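Local coordinates for sugar-binding transport ATP-binding protein (Pyrococcus horikoshii, PDB 1V43) that probably hydrolyses ATP as the nucleotide-binding subunit of an ABC transporter that takes up sugars, at residues A[123-128]-A[151-156]; A[291-296]-A[353-358]. All coordinates share one frame; numbering follows the deposited sequence.

Overall arrangement
The two contacts sit on opposite sides of the chain's centre. Their own centres are about 47 Å apart, and their nearest atoms about 30 Å, so they do not touch. Interaction 1 comes first along the chain. It joins helices 115-128 and 147-156 within the ATP-binding cassette. Interaction 2 follows and joins strands 293-295 and 350-356 in the C-terminal region of OB-type folds, as in MalK-like ATPases. The two share no helix, strand or sheet. One is a helix pair held by apolar side chains, the other a strand pair held by backbone hydrogen bonds. Each therefore belongs to the internal build of a different module, and both lie away from the ATP-binding residues.

Interaction 1: residues A[123-128]-A[151-156]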
loop_
_atom_site.group_PDB
_atom_site.type_symbol
_atom_site.label_atom_id
_atom_site.label_comp_id
_atom_site.label_asym_id
_atom_site.label_seq_id
_atom_site.Cartn_x
_atom_site.Cartn_y
_atom_site.Cartn_z
ATOM N N ARG A 123 -35.388 -8.829 -1.465
ATOM C CA ARG A 123 -35.321 -8.928 -0.005
ATOM C C ARG A 123 -34.155 -9.834 0.399
ATOM O O ARG A 123 -33.367 -9.501 1.292
ATOM C CB ARG A 123 -36.628 -9.505 0.561
ATOM C CG ARG A 123 -37.816 -8.526 0.590
ATOM C CD ARG A 123 -39.137 -9.238 0.953
ATOM N NE ARG A 123 -40.257 -8.308 1.096
ATOM C CZ ARG A 123 -40.703 -7.834 2.259
ATOM N NH1 ARG A 123 -40.134 -8.202 3.397
ATOM N NH2 ARG A 123 -41.718 -6.982 2.284
ATOM N N TRP A 124 -34.050 -10.983 -0.268
ATOM C CA TRP A 124 -32.984 -11.951 0.009
ATOM C C TRP A 124 -31.594 -11.330 -0.228
ATOM O O TRP A 124 -30.726 -11.391 0.635
ATOM C CB TRP A 124 -33.189 -13.182 -0.885
ATOM C CG TRP A 124 -32.007 -14.129 -0.994
ATOM C CD1 TRP A 124 -31.628 -15.092 -0.094
ATOM C CD2 TRP A 124 -31.096 -14.234 -2.097
ATOM N NE1 TRP A 124 -30.539 -15.793 -0.575
ATOM C CE2 TRP A 124 -30.193 -15.289 -1.800
ATOM C CE3 TRP A 124 -30.955 -13.541 -3.312
ATOM C CZ2 TRP A 124 -29.165 -15.668 -2.676
ATOM C CZ3 TRP A 124 -29.926 -13.920 -4.183
ATOM C CH2 TRP A 124 -29.049 -14.976 -3.857
ATOM N N ALA A 125 -31.405 -10.709 -1.387
ATOM C CA ALA A 125 -30.126 -10.092 -1.714
ATOM C C ALA A 125 -29.820 -8.935 -0.774
ATOM O O ALA A 125 -28.698 -8.794 -0.303
ATOM C CB ALA A 125 -30.130 -9.596 -3.171
ATOM N N ALA A 126 -30.828 -8.114 -0.509
ATOM C CA ALA A 126 -30.667 -6.960 0.361
ATOM C C ALA A 126 -30.256 -7.396 1.765
ATOM O O ALA A 126 -29.411 -6.758 2.408
ATOM C CB ALA A 126 -31.972 -6.154 0.403
ATOM N N GLU A 127 -30.848 -8.485 2.246
ATOM C CA GLU A 127 -30.506 -8.979 3.571
ATOM C C GLU A 127 -29.054 -9.481 3.565
ATOM O O GLU A 127 -28.294 -9.211 4.499
ATOM C CB GLU A 127 -31.477 -10.095 3.985
ATOM C CG GLU A 127 -31.310 -10.620 5.419
ATOM C CD GLU A 127 -30.010 -11.414 5.626
ATOM O OE1 GLU A 127 -29.657 -12.234 4.743
ATOM O OE2 GLU A 127 -29.351 -11.231 6.676
ATOM N N LEU A 128 -28.673 -10.189 2.503
ATOM C CA LEU A 128 -27.323 -10.727 2.364
ATOM C C LEU A 128 -26.260 -9.641 2.371
ATOM O O LEU A 128 -25.167 -9.852 2.877
ATOM C CB LEU A 128 -27.199 -11.554 1.079
ATOM C CG LEU A 128 -27.778 -12.961 1.205
ATOM C CD1 LEU A 128 -27.822 -13.639 -0.139
ATOM C CD2 LEU A 128 -26.934 -13.751 2.182
ATOM N N ALA A 151 -24.398 -2.518 -5.532
ATOM C CA ALA A 151 -23.928 -3.079 -6.795
ATOM C C ALA A 151 -23.778 -4.594 -6.685
ATOM O O ALA A 151 -24.115 -5.333 -7.613
ATOM C CB ALA A 151 -22.576 -2.437 -7.189
ATOM N N VAL A 152 -23.270 -5.061 -5.547
ATOM C CA VAL A 152 -23.092 -6.501 -5.355
ATOM C C VAL A 152 -24.428 -7.217 -5.240
ATOM O O VAL A 152 -24.598 -8.286 -5.816
ATOM C CB VAL A 152 -22.268 -6.820 -4.098
ATOM C CG1 VAL A 152 -22.165 -8.324 -3.926
ATOM C CG2 VAL A 152 -20.888 -6.197 -4.204
ATOM N N ALA A 153 -25.374 -6.629 -4.501
ATOM C CA ALA A 153 -26.690 -7.243 -4.338
ATOM C C ALA A 153 -27.327 -7.404 -5.709
ATOM O O ALA A 153 -27.979 -8.412 -5.988
ATOM C CB ALA A 153 -27.597 -6.383 -3.426
ATOM N N ARG A 154 -27.132 -6.412 -6.570
ATOM C CA ARG A 154 -27.697 -6.472 -7.916
ATOM C C ARG A 154 -27.054 -7.593 -8.723
ATOM O O ARG A 154 -27.726 -8.283 -9.486
ATOM C CB ARG A 154 -27.500 -5.147 -8.645
ATOM C CG ARG A 154 -28.084 -5.154 -10.053
ATOM C CD ARG A 154 -28.026 -3.768 -10.668
ATOM N NE ARG A 154 -26.671 -3.229 -10.637
ATOM C CZ ARG A 154 -26.358 -1.961 -10.894
ATOM N NH1 ARG A 154 -27.308 -1.085 -11.205
ATOM N NH2 ARG A 154 -25.089 -1.574 -10.838
ATOM N N ALA A 155 -25.745 -7.771 -8.551
ATOM C CA ALA A 155 -25.049 -8.832 -9.273
ATOM C C ALA A 155 -25.534 -10.199 -8.806
ATOM O O ALA A 155 -25.742 -11.096 -9.621
ATOM C CB ALA A 155 -23.523 -8.710 -9.086
ATOM N N ILE A 156 -25.749 -10.373 -7.503
ATOM C CA ILE A 156 -26.193 -11.686 -7.042
ATOM C C ILE A 156 -27.693 -11.926 -7.086
ATOM O O ILE A 156 -28.135 -13.068 -6.938
ATOM C CB ILE A 156 -25.712 -12.001 -5.600
ATOM C CG1 ILE A 156 -26.622 -11.328 -4.559
ATOM C CG2 ILE A 156 -24.279 -11.550 -5.443
ATOM C CD1 ILE A 156 -26.312 -11.741 -3.129
#
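Ala125 and Ala153 face each other where the two helices come nearest. Their CB atoms are 4.1 Å apart, and Ala125 CB also lies 3.7 Å from Ala153 O. With only methyl groups here, the CA atoms of Ala125 and Ala153 approach to 5.2 Å. Ile156, nearly one turn further along the helix from Ala153, is the next residue to face helix 115-128. Ile156 CG1 stands between the backbone N and the carbonyl carbon, the crowded position (chi1 81°), and packs 4.2 Å from Ala125 CB. Ile156 CD1 meets Leu128 CD1 at 3.9 Å, where the two side chains cross obliquely. Trp124 turns CG anti to its backbone N (chi1 165°), and the far end of its indole comes nearer to the other helix. The ring arrives edge-on: Trp124 CZ3 is 3.4 Å from Ile156 O, which lies near the ring plane.

These helices belong to the ABC ATPase cassette. Helix 147-156 directly follows the LSGGQ signature motif, and helix 115-128 packs against it in the helical part of the cassette. Their local axes run closer to antiparallel than to parallel, at 138°, and approach to 8.9 Å.

One face of the Trp124 indole is met from its own helix, near the rim, by Leu128 CD1, 3.3 Å above the ring plane. This methyl so touches both the indole and Ile156. Farther out, Leu191 of helix 174-191 touches both Trp124 and Leu128. Leu129, just past the end of helix 115-128, touches Ala153 and Val152, while Leu187 of helix 174-191 reaches Val152.

Interaction 2: residues A[291-296]-A[353-358]; sequences EHMTVE and VIMDLD
Thr294 and Ile354 form the hydrogen-bonded pair at the middle of two antiparallel strands in the TOBE region, which belongs to the OB-fold clan. Strand 293-295 is the outermost strand of its sheet within this chain, and strand 350-356 is its neighbour. The local strand directions differ by 154°.

Three backbone hydrogen bonds join them. Ile354 N gives to Thr294 O at 2.8 Å, and Thr294 N gives to Ile354 O at 2.9 Å. Asp356 N reaches His292 O at 3.1 Å, the third bond. Ile354 O also receives a CA-H...O contact from Met293 CA at 3.2 Å.

Apolar contacts lie on both faces. On one, Thr294 and Ile354 run side by side and point the same way, with Thr294 CG2 3.5 Å from Ile354 CB. Ile354 CG1 is anti to the carbonyl carbon (chi1 -46°), and Ile354 CD1 beyond it ends 4.0 Å from Glu296 CA. On the other face, Met293 and Met355 lie side by side, with Met293 CG 4.2 Å from Met355 CA. Ile288 of strand 283-288 touches both methionines there. An alanine in place of Met293 would probably open a gap beside Met355, since everything beyond CB, starting with the CG that packs on Met355 CA, would be gone.

Polar ends are held outside the pairing. Glu296 makes a salt bridge with Lys352. Asp356, the last residue of strand 350-356, forms an Asx turn: Asp356 OD1 accepts from Asp358 N at 2.9 Å, on the anti side and 28° out of the carboxylate plane.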
loop_
_atom_site.group_PDB
_atom_site.type_symbol
_atom_site.label_atom_id
_atom_site.label_comp_id
_atom_site.label_asym_id
_atom_site.label_seq_id
_atom_site.Cartn_x
_atom_site.Cartn_y
_atom_site.Cartn_z
ATOM N N GLU A 291 10.997 -9.985 5.007
ATOM C CA GLU A 291 10.375 -10.448 6.246
ATOM C C GLU A 291 10.908 -11.795 6.727
ATOM O O GLU A 291 10.491 -12.272 7.780
ATOM C CB GLU A 291 8.850 -10.547 6.093
ATOM C CG GLU A 291 8.383 -11.647 5.126
ATOM C CD GLU A 291 8.140 -11.140 3.705
ATOM O OE1 GLU A 291 8.880 -10.251 3.242
ATOM O OE2 GLU A 291 7.208 -11.643 3.045
ATOM N N HIS A 292 11.810 -12.417 5.961
ATOM C CA HIS A 292 12.367 -13.697 6.380
ATOM C C HIS A 292 13.802 -13.539 6.845
ATOM O O HIS A 292 14.561 -14.501 6.928
ATOM C CB HIS A 292 12.267 -14.752 5.267
ATOM C CG HIS A 292 10.858 -15.171 4.971
ATOM N ND1 HIS A 292 9.851 -15.080 5.907
ATOM C CD2 HIS A 292 10.276 -15.625 3.834
ATOM C CE1 HIS A 292 8.707 -15.448 5.360
ATOM N NE2 HIS A 292 8.936 -15.783 4.102
ATOM N N MET A 293 14.152 -12.301 7.158
ATOM C CA MET A 293 15.472 -11.955 7.658
ATOM C C MET A 293 15.230 -11.110 8.890
ATOM O O MET A 293 14.110 -10.656 9.138
ATOM C CB MET A 293 16.246 -11.127 6.632
ATOM C CG MET A 293 16.594 -11.863 5.344
ATOM S SD MET A 293 17.119 -10.728 4.041
ATOM C CE MET A 293 18.598 -10.413 4.558
ATOM N N THR A 294 16.282 -10.896 9.666
ATOM C CA THR A 294 16.180 -10.076 10.860
ATOM C C THR A 294 17.562 -9.493 11.133
ATOM O O THR A 294 18.487 -9.693 10.346
ATOM C CB THR A 294 15.702 -10.910 12.061
ATOM O OG1 THR A 294 15.313 -10.029 13.124
ATOM C CG2 THR A 294 16.808 -11.852 12.549
ATOM N N VAL A 295 17.696 -8.755 12.226
ATOM C CA VAL A 295 18.980 -8.154 12.596
ATOM C C VAL A 295 19.373 -8.635 13.993
ATOM O O VAL A 295 18.519 -8.768 14.861
ATOM C CB VAL A 295 18.894 -6.606 12.632
ATOM C CG1 VAL A 295 20.118 -6.041 13.311
ATOM C CG2 VAL A 295 18.789 -6.040 11.228
ATOM N N GLU A 296 20.659 -8.890 14.210
ATOM C CA GLU A 296 21.122 -9.337 15.521
ATOM C C GLU A 296 20.703 -8.369 16.619
ATOM O O GLU A 296 20.748 -7.147 16.434
ATOM C CB GLU A 296 22.645 -9.456 15.559
ATOM C CG GLU A 296 23.173 -9.707 16.977
ATOM C CD GLU A 296 24.688 -9.675 17.070
ATOM O OE1 GLU A 296 25.279 -8.571 16.865
ATOM O OE2 GLU A 296 25.285 -10.757 17.356
ATOM N N VAL A 353 23.004 -9.139 9.698
ATOM C CA VAL A 353 21.762 -9.588 9.105
ATOM C C VAL A 353 21.657 -11.104 9.232
ATOM O O VAL A 353 22.570 -11.837 8.852
ATOM C CB VAL A 353 21.688 -9.194 7.627
ATOM C CG1 VAL A 353 20.397 -9.716 7.030
ATOM C CG2 VAL A 353 21.765 -7.670 7.484
ATOM N N ILE A 354 20.536 -11.565 9.773
ATOM C CA ILE A 354 20.302 -12.992 9.956
ATOM C C ILE A 354 19.231 -13.503 8.995
ATOM O O ILE A 354 18.076 -13.082 9.076
ATOM C CB ILE A 354 19.835 -13.293 11.396
ATOM C CG1 ILE A 354 20.715 -12.551 12.401
ATOM C CG2 ILE A 354 19.918 -14.786 11.664
ATOM C CD1 ILE A 354 20.360 -12.837 13.851
ATOM N N MET A 355 19.621 -14.408 8.098
ATOM C CA MET A 355 18.711 -15.004 7.123
ATOM C C MET A 355 18.148 -16.353 7.600
ATOM O O MET A 355 18.882 -17.192 8.154
ATOM C CB MET A 355 19.425 -15.251 5.785
ATOM C CG MET A 355 20.220 -14.083 5.233
ATOM S SD MET A 355 20.744 -14.369 3.518
ATOM C CE MET A 355 20.878 -16.167 3.494
ATOM N N ASP A 356 16.852 -16.564 7.375
ATOM C CA ASP A 356 16.220 -17.829 7.743
ATOM C C ASP A 356 16.425 -18.783 6.570
ATOM O O ASP A 356 15.732 -18.696 5.553
ATOM C CB ASP A 356 14.715 -17.659 7.994
ATOM C CG ASP A 356 14.065 -18.932 8.545
ATOM O OD1 ASP A 356 14.575 -20.049 8.284
ATOM O OD2 ASP A 356 13.033 -18.821 9.234
ATOM N N LEU A 357 17.382 -19.692 6.725
ATOM C CA LEU A 357 17.725 -20.668 5.703
ATOM C C LEU A 357 16.566 -21.533 5.221
ATOM O O LEU A 357 16.579 -22.019 4.091
ATOM C CB LEU A 357 18.872 -21.554 6.212
ATOM C CG LEU A 357 20.265 -21.292 5.616
ATOM C CD1 LEU A 357 20.421 -19.833 5.220
ATOM C CD2 LEU A 357 21.332 -21.685 6.624
ATOM N N ASP A 358 15.563 -21.722 6.067
ATOM C CA ASP A 358 14.419 -22.534 5.689
ATOM C C ASP A 358 13.437 -21.778 4.795
ATOM O O ASP A 358 12.530 -22.378 4.219
ATOM C CB ASP A 358 13.714 -23.054 6.943
ATOM C CG ASP A 358 14.494 -24.171 7.631
ATOM O OD1 ASP A 358 14.470 -24.236 8.878
ATOM O OD2 ASP A 358 15.125 -24.991 6.923
#